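Local atomic coordinates of yuaD protein (Bacillus subtilis, PDB entry 1ORU), a protein that is of unknown function but carries a MOSC domain, a family generally thought to bind molybdenum and pyridoxal phosphate. Residues A12-V24 against M28-L42. Residues are numbered along the deposited sequence; the frame is centred on the assembly and turned at random.
Sequences AEGLYIADTKSFV and MDKLDFDYGGIPGDL
I17 drops its branched side chain between L31, I38 and D41. With CG1 anti to the backbone N (chi1 -170°), its CD1 reaches I38 CG2 at 3.8 Å, while CG2 on the other branch meets CG of selenomethionine M28 at 3.7 Å; a beta-branched residue thus serves two neighbours in this closely fitted apolar part. L31 CD1 packs on L15 CB at 3.6 Å, and V173 of strand 171-174 touches both leucines. Buried D41 supplies the polar grip: its OD1, met nearly along the C-O axis, accepts the N-H of A18 at 2.8 Å, while OD2 takes H43 N. A leucine in place of D41 would probably leave the N-H groups of both A18 and H43 without an acceptor. The small A18 lets L42 CB come within 3.5 Å of its CB. On the solvent side L42 N gives only a weak bond to A18 O, its methyls lie on the carbonyls of T20, K21 and S22, and a water bridges D19 O and G40 O. G40, with positive phi, fits the type II turn I38-D41. M28 N donates to L15 O (2.9 Å). I17 and K26 pair through their backbones, and strands 5-17 and 26-28 form an antiparallel beta hairpin in the MOSC domain's large mixed sheet.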
# COMPACT_ATOMS: atom_id res chain seq x y z
N ALA A 12 13.57 17.37 -1.92
CA ALA A 12 13.49 16.75 -3.24
C ALA A 12 14.58 17.44 -4.06
O ALA A 12 14.39 18.56 -4.54
CB ALA A 12 12.11 17.00 -3.86
N GLU A 13 15.73 16.78 -4.20
CA GLU A 13 16.86 17.33 -4.95
C GLU A 13 16.60 17.35 -6.45
O GLU A 13 17.02 18.28 -7.14
CB GLU A 13 18.14 16.52 -4.70
CG GLU A 13 18.71 16.61 -3.31
CD GLU A 13 19.35 17.96 -3.01
OE1 GLU A 13 19.43 18.82 -3.92
OE2 GLU A 13 19.77 18.16 -1.85
N GLY A 14 15.92 16.32 -6.94
CA GLY A 14 15.64 16.25 -8.36
C GLY A 14 14.33 15.58 -8.71
O GLY A 14 13.85 14.72 -7.97
N LEU A 15 13.75 15.99 -9.83
CA LEU A 15 12.49 15.44 -10.32
C LEU A 15 12.77 14.97 -11.74
O LEU A 15 13.51 15.63 -12.48
CB LEU A 15 11.40 16.52 -10.33
CG LEU A 15 11.11 17.20 -9.00
CD1 LEU A 15 10.05 18.27 -9.21
CD2 LEU A 15 10.64 16.17 -7.96
N TYR A 16 12.19 13.83 -12.14
CA TYR A 16 12.45 13.28 -13.46
C TYR A 16 11.23 12.57 -14.04
O TYR A 16 10.39 12.05 -13.30
CB TYR A 16 13.59 12.26 -13.39
CG TYR A 16 14.74 12.66 -12.49
CD1 TYR A 16 15.91 13.20 -13.02
CD2 TYR A 16 14.66 12.46 -11.11
CE1 TYR A 16 16.98 13.54 -12.18
CE2 TYR A 16 15.72 12.80 -10.27
CZ TYR A 16 16.87 13.33 -10.81
OH TYR A 16 17.92 13.65 -9.98
N ILE A 17 11.14 12.53 -15.37
CA ILE A 17 10.02 11.87 -16.02
C ILE A 17 10.50 10.93 -17.12
O ILE A 17 11.53 11.17 -17.75
CB ILE A 17 9.06 12.90 -16.64
CG1 ILE A 17 7.77 12.21 -17.09
CG2 ILE A 17 9.72 13.58 -17.83
CD1 ILE A 17 6.71 13.16 -17.62
N ALA A 18 9.75 9.86 -17.33
CA ALA A 18 10.04 8.89 -18.39
C ALA A 18 8.98 9.19 -19.44
O ALA A 18 7.89 8.64 -19.40
CB ALA A 18 9.88 7.46 -17.86
N ASP A 19 9.30 10.09 -20.37
CA ASP A 19 8.35 10.50 -21.40
C ASP A 19 8.32 9.63 -22.65
O ASP A 19 7.55 9.89 -23.58
CB ASP A 19 8.58 11.97 -21.78
CG ASP A 19 9.96 12.21 -22.36
OD1 ASP A 19 10.96 11.83 -21.72
OD2 ASP A 19 10.03 12.80 -23.46
N THR A 20 9.17 8.61 -22.69
CA THR A 20 9.20 7.69 -23.82
C THR A 20 9.12 6.27 -23.27
O THR A 20 8.81 6.07 -22.09
CB THR A 20 10.50 7.83 -24.64
OG1 THR A 20 11.62 7.39 -23.86
CG2 THR A 20 10.71 9.28 -25.03
N LYS A 21 9.41 5.29 -24.12
CA LYS A 21 9.37 3.89 -23.72
C LYS A 21 10.56 3.52 -22.83
O LYS A 21 10.53 2.51 -22.14
CB LYS A 21 9.35 2.98 -24.95
CG LYS A 21 8.07 3.05 -25.78
CD LYS A 21 7.79 4.44 -26.33
CE LYS A 21 8.90 4.92 -27.25
NZ LYS A 21 8.62 6.28 -27.81
N SER A 22 11.61 4.34 -22.86
CA SER A 22 12.80 4.10 -22.06
C SER A 22 12.51 4.36 -20.58
O SER A 22 11.81 5.31 -20.26
CB SER A 22 13.94 5.02 -22.50
OG SER A 22 15.02 4.97 -21.59
N PHE A 23 13.06 3.54 -19.69
CA PHE A 23 12.81 3.77 -18.28
C PHE A 23 13.81 4.75 -17.68
O PHE A 23 13.67 5.16 -16.53
CB PHE A 23 12.76 2.46 -17.48
CG PHE A 23 14.08 1.77 -17.33
CD1 PHE A 23 15.09 2.32 -16.55
CD2 PHE A 23 14.30 0.53 -17.92
CE1 PHE A 23 16.30 1.65 -16.35
CE2 PHE A 23 15.50 -0.15 -17.73
CZ PHE A 23 16.50 0.41 -16.95
N VAL A 24 14.83 5.11 -18.45
CA VAL A 24 15.81 6.08 -17.97
C VAL A 24 15.10 7.43 -18.08
O VAL A 24 14.71 7.86 -19.16
CB VAL A 24 17.09 6.07 -18.83
CG1 VAL A 24 18.00 7.23 -18.45
CG2 VAL A 24 17.82 4.75 -18.62
N MSE A 28 13.45 17.32 -14.83
CA MSE A 28 12.46 18.36 -15.08
C MSE A 28 12.51 19.35 -13.92
O MSE A 28 12.92 19.00 -12.81
CB MSE A 28 11.05 17.75 -15.12
CG MSE A 28 10.82 16.71 -16.20
SE MSE A 28 10.82 17.48 -17.96
CE MSE A 28 9.08 18.32 -17.93
N ASP A 29 12.09 20.58 -14.18
CA ASP A 29 12.08 21.60 -13.14
C ASP A 29 10.81 21.44 -12.31
O ASP A 29 10.74 21.88 -11.17
CB ASP A 29 12.10 22.99 -13.77
CG ASP A 29 10.81 23.33 -14.48
OD1 ASP A 29 10.39 22.56 -15.38
OD2 ASP A 29 10.20 24.37 -14.15
N LYS A 30 9.80 20.81 -12.91
CA LYS A 30 8.51 20.61 -12.25
C LYS A 30 7.83 19.34 -12.73
O LYS A 30 8.07 18.88 -13.84
CB LYS A 30 7.60 21.81 -12.54
CG LYS A 30 6.12 21.55 -12.29
CD LYS A 30 5.22 22.55 -13.02
CE LYS A 30 3.75 22.22 -12.80
NZ LYS A 30 2.84 23.15 -13.51
N LEU A 31 6.98 18.77 -11.87
CA LEU A 31 6.22 17.57 -12.21
C LEU A 31 4.82 17.73 -11.63
O LEU A 31 4.63 18.35 -10.59
CB LEU A 31 6.84 16.32 -11.60
CG LEU A 31 8.16 15.76 -12.13
CD1 LEU A 31 8.54 14.52 -11.33
CD2 LEU A 31 8.02 15.41 -13.61
N ASP A 32 3.84 17.17 -12.33
CA ASP A 32 2.48 17.20 -11.84
C ASP A 32 2.16 15.80 -11.32
O ASP A 32 2.39 14.81 -12.01
CB ASP A 32 1.49 17.55 -12.95
CG ASP A 32 1.57 19.00 -13.36
OD1 ASP A 32 1.51 19.87 -12.46
OD2 ASP A 32 1.69 19.27 -14.57
N PHE A 33 1.69 15.72 -10.08
CA PHE A 33 1.30 14.45 -9.50
C PHE A 33 -0.22 14.44 -9.53
O PHE A 33 -0.86 15.40 -9.12
CB PHE A 33 1.75 14.32 -8.03
CG PHE A 33 3.22 14.04 -7.85
CD1 PHE A 33 4.03 13.68 -8.92
CD2 PHE A 33 3.78 14.11 -6.58
CE1 PHE A 33 5.38 13.38 -8.73
CE2 PHE A 33 5.13 13.82 -6.37
CZ PHE A 33 5.93 13.46 -7.45
N ASP A 34 -0.79 13.35 -10.03
CA ASP A 34 -2.24 13.22 -10.09
C ASP A 34 -2.52 11.75 -9.78
O ASP A 34 -1.60 10.94 -9.75
CB ASP A 34 -2.75 13.58 -11.49
CG ASP A 34 -4.25 13.83 -11.52
OD1 ASP A 34 -4.94 13.60 -10.50
OD2 ASP A 34 -4.75 14.28 -12.58
N TYR A 35 -3.78 11.41 -9.53
CA TYR A 35 -4.09 10.02 -9.26
C TYR A 35 -3.60 9.21 -10.45
O TYR A 35 -3.93 9.52 -11.60
CB TYR A 35 -5.60 9.85 -9.06
CG TYR A 35 -6.11 10.62 -7.86
CD1 TYR A 35 -5.60 10.36 -6.59
CD2 TYR A 35 -7.09 11.61 -7.99
CE1 TYR A 35 -6.06 11.08 -5.47
CE2 TYR A 35 -7.55 12.32 -6.89
CZ TYR A 35 -7.03 12.05 -5.63
OH TYR A 35 -7.49 12.74 -4.53
N GLY A 36 -2.78 8.20 -10.19
CA GLY A 36 -2.25 7.39 -11.28
C GLY A 36 -0.77 7.65 -11.50
O GLY A 36 -0.07 6.85 -12.13
N GLY A 37 -0.29 8.79 -11.00
CA GLY A 37 1.12 9.12 -11.14
C GLY A 37 1.37 10.45 -11.83
O GLY A 37 0.64 11.43 -11.61
N ILE A 38 2.40 10.48 -12.67
CA ILE A 38 2.79 11.68 -13.42
C ILE A 38 2.22 11.62 -14.84
O ILE A 38 2.63 10.79 -15.64
CB ILE A 38 4.33 11.77 -13.54
CG1 ILE A 38 4.96 11.84 -12.15
CG2 ILE A 38 4.71 12.98 -14.37
CD1 ILE A 38 6.42 11.47 -12.14
N PRO A 39 1.27 12.52 -15.17
CA PRO A 39 0.71 12.49 -16.53
C PRO A 39 1.82 12.53 -17.58
O PRO A 39 2.76 13.33 -17.48
CB PRO A 39 -0.17 13.73 -16.56
CG PRO A 39 -0.64 13.83 -15.14
CD PRO A 39 0.63 13.57 -14.36
N GLY A 40 1.73 11.65 -18.57
CA GLY A 40 2.73 11.62 -19.62
C GLY A 40 3.93 10.75 -19.29
O GLY A 40 4.78 10.51 -20.14
N ASP A 41 3.99 10.27 -18.05
CA ASP A 41 5.09 9.41 -17.62
C ASP A 41 4.85 7.96 -18.01
O ASP A 41 3.70 7.53 -18.15
CB ASP A 41 5.25 9.48 -16.10
CG ASP A 41 6.38 8.62 -15.61
OD1 ASP A 41 7.55 9.01 -15.79
OD2 ASP A 41 6.10 7.53 -15.04
N LEU A 42 5.93 7.21 -18.16
CA LEU A 42 5.88 5.80 -18.54
C LEU A 42 5.07 4.92 -17.58
O LEU A 42 4.49 3.92 -18.00
CB LEU A 42 7.29 5.23 -18.65
CG LEU A 42 7.45 3.74 -18.98
CD1 LEU A 42 6.81 3.43 -20.34
CD2 LEU A 42 8.93 3.38 -18.99
O HOH W 1 14.68 18.50 -10.96
O HOH W 2 5.23 11.05 -22.71